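Local coordinates for protein 3-oxosteroid 1-dehydrogenase (Sterolibacterium denitrificans, PDB 7P18) that probably uses FAD to introduce the delta-1 double bond into ring A of 3-oxosteroids, passing the electrons to an acceptor, at residues Leu173-Gly178 with Tyr467-Val472. Numbering follows the deposited sequence.
Sequences LAKEPG and YGDYNV
N471 reaches across to K175 where a Schellman motif, with K175 as its positive-phi C-prime residue, ends helix 166-174. The facing loop is an Asx turn inside a type I beta turn from D469 to V472. N471 ND2 donates to K175 O at 3.2 Å (N-H...O 148°), and to D469 OD1 at 2.8 Å, on its syn lone pair. D469 CG lies anti to its backbone N (chi1 -176°), beside the carbonyl carbon leading to N471. OD1 also accepts N471 N at 2.9 Å, on its anti side but 33° out of the carboxylate plane; two donors thus grip one oxygen, and Y395 OH bonds to OD2. An alanine at D469 would probably free the N471 amide to turn away from K175 O and leave Y395 OH without this partner. Y470 N adds a weak 3.4 Å bond to A174 O. K175 NZ stays 5.8 Å from D469 OD2, bonding weakly to N394 O; E176 salt-bridges R114. Nearer the steroid, Y467 OH bonds to Y115 OH, whereas backbone Y467 O is buried without a partner. Two side-chain pairs cross at about right angles: L173 CD1 meets Y467 CD1 at 3.7 Å, P177 CD meets Y470 CE2 at 3.8 Å.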
loop_
_atom_site.group_PDB
_atom_site.type_symbol
_atom_site.label_atom_id
_atom_site.label_comp_id
_atom_site.label_asym_id
_atom_site.label_seq_id
_atom_site.Cartn_x
_atom_site.Cartn_y
_atom_site.Cartn_z
ATOM N N LEU A 173 -18.271 5.977 1.451
ATOM C CA LEU A 173 -17.552 6.138 2.758
ATOM C C LEU A 173 -17.782 7.558 3.299
ATOM O O LEU A 173 -17.968 7.696 4.529
ATOM C CB LEU A 173 -16.051 5.853 2.573
ATOM C CG LEU A 173 -15.192 5.727 3.836
ATOM C CD1 LEU A 173 -14.823 7.075 4.423
ATOM C CD2 LEU A 173 -15.850 4.853 4.886
ATOM N N ALA A 174 -17.778 8.574 2.420
ATOM C CA ALA A 174 -17.998 9.990 2.804
ATOM C C ALA A 174 -19.510 10.271 2.952
ATOM O O ALA A 174 -19.853 11.333 3.558
ATOM C CB ALA A 174 -17.346 10.914 1.807
ATOM N N LYS A 175 -20.358 9.350 2.463
ATOM C CA LYS A 175 -21.846 9.450 2.526
ATOM C C LYS A 175 -22.306 10.672 1.715
ATOM O O LYS A 175 -23.051 11.517 2.252
ATOM C CB LYS A 175 -22.340 9.565 3.977
ATOM C CG LYS A 175 -21.938 8.409 4.888
ATOM C CD LYS A 175 -22.914 8.112 6.004
ATOM C CE LYS A 175 -22.727 6.713 6.554
ATOM N NZ LYS A 175 -24.008 5.967 6.617
ATOM N N GLU A 176 -21.834 10.795 0.477
ATOM C CA GLU A 176 -22.236 11.888 -0.434
ATOM C C GLU A 176 -23.553 11.485 -1.095
ATOM O O GLU A 176 -23.921 10.314 -1.046
ATOM C CB GLU A 176 -21.112 12.160 -1.440
ATOM C CG GLU A 176 -19.794 12.514 -0.775
ATOM C CD GLU A 176 -18.741 13.013 -1.744
ATOM O OE1 GLU A 176 -18.744 12.552 -2.901
ATOM O OE2 GLU A 176 -17.946 13.892 -1.354
ATOM N N PRO A 177 -24.291 12.444 -1.709
ATOM C CA PRO A 177 -25.501 12.149 -2.475
ATOM C C PRO A 177 -25.272 11.222 -3.666
ATOM O O PRO A 177 -24.295 11.422 -4.308
ATOM C CB PRO A 177 -25.910 13.496 -3.093
ATOM C CG PRO A 177 -25.233 14.538 -2.244
ATOM C CD PRO A 177 -23.979 13.883 -1.700
ATOM N N GLY A 178 -26.199 10.301 -3.954
ATOM C CA GLY A 178 -26.203 9.453 -5.170
ATOM C C GLY A 178 -25.608 8.069 -4.938
ATOM O O GLY A 178 -25.770 7.182 -5.812
ATOM N N TYR A 467 -12.003 12.040 4.002
ATOM C CA TYR A 467 -12.621 10.801 4.516
ATOM C C TYR A 467 -13.470 11.100 5.755
ATOM O O TYR A 467 -13.808 10.147 6.472
ATOM C CB TYR A 467 -11.530 9.751 4.752
ATOM C CG TYR A 467 -11.030 9.053 3.509
ATOM C CD1 TYR A 467 -11.879 8.478 2.574
ATOM C CD2 TYR A 467 -9.663 8.915 3.301
ATOM C CE1 TYR A 467 -11.398 7.807 1.453
ATOM C CE2 TYR A 467 -9.163 8.243 2.192
ATOM C CZ TYR A 467 -10.027 7.727 1.248
ATOM O OH TYR A 467 -9.470 7.078 0.197
ATOM N N GLY A 468 -13.769 12.368 6.041
ATOM C CA GLY A 468 -14.812 12.734 7.018
ATOM C C GLY A 468 -16.224 12.471 6.464
ATOM O O GLY A 468 -16.356 11.999 5.324
ATOM N N ASP A 469 -17.243 12.750 7.257
ATOM C CA ASP A 469 -18.670 12.636 6.845
ATOM C C ASP A 469 -19.126 14.046 6.438
ATOM O O ASP A 469 -19.179 14.919 7.302
ATOM C CB ASP A 469 -19.517 12.042 7.965
ATOM C CG ASP A 469 -20.979 11.797 7.603
ATOM O OD1 ASP A 469 -21.497 12.455 6.650
ATOM O OD2 ASP A 469 -21.562 10.965 8.273
ATOM N N TYR A 470 -19.278 14.234 5.132
ATOM C CA TYR A 470 -19.897 15.376 4.406
ATOM C C TYR A 470 -21.000 16.050 5.248
ATOM O O TYR A 470 -21.011 17.294 5.387
ATOM C CB TYR A 470 -20.389 14.783 3.079
ATOM C CG TYR A 470 -21.359 15.604 2.277
ATOM C CD1 TYR A 470 -20.916 16.678 1.520
ATOM C CD2 TYR A 470 -22.704 15.271 2.219
ATOM C CE1 TYR A 470 -21.787 17.417 0.733
ATOM C CE2 TYR A 470 -23.589 16.002 1.442
ATOM C CZ TYR A 470 -23.130 17.082 0.700
ATOM O OH TYR A 470 -23.989 17.824 -0.063
ATOM N N ASN A 471 -21.901 15.255 5.835
ATOM C CA ASN A 471 -23.129 15.720 6.555
ATOM C C ASN A 471 -22.776 16.354 7.897
ATOM O O ASN A 471 -23.622 17.076 8.455
ATOM C CB ASN A 471 -24.110 14.561 6.761
ATOM C CG ASN A 471 -24.437 13.899 5.438
ATOM O OD1 ASN A 471 -25.176 14.478 4.641
ATOM N ND2 ASN A 471 -23.836 12.751 5.140
ATOM N N VAL A 472 -21.570 16.120 8.430
ATOM C CA VAL A 472 -21.290 16.475 9.844
ATOM C C VAL A 472 -20.556 17.810 9.855
ATOM O O VAL A 472 -19.538 17.975 9.118
ATOM C CB VAL A 472 -20.538 15.334 10.564
ATOM C CG1 VAL A 472 -20.038 15.755 11.908
ATOM C CG2 VAL A 472 -21.383 14.073 10.634
#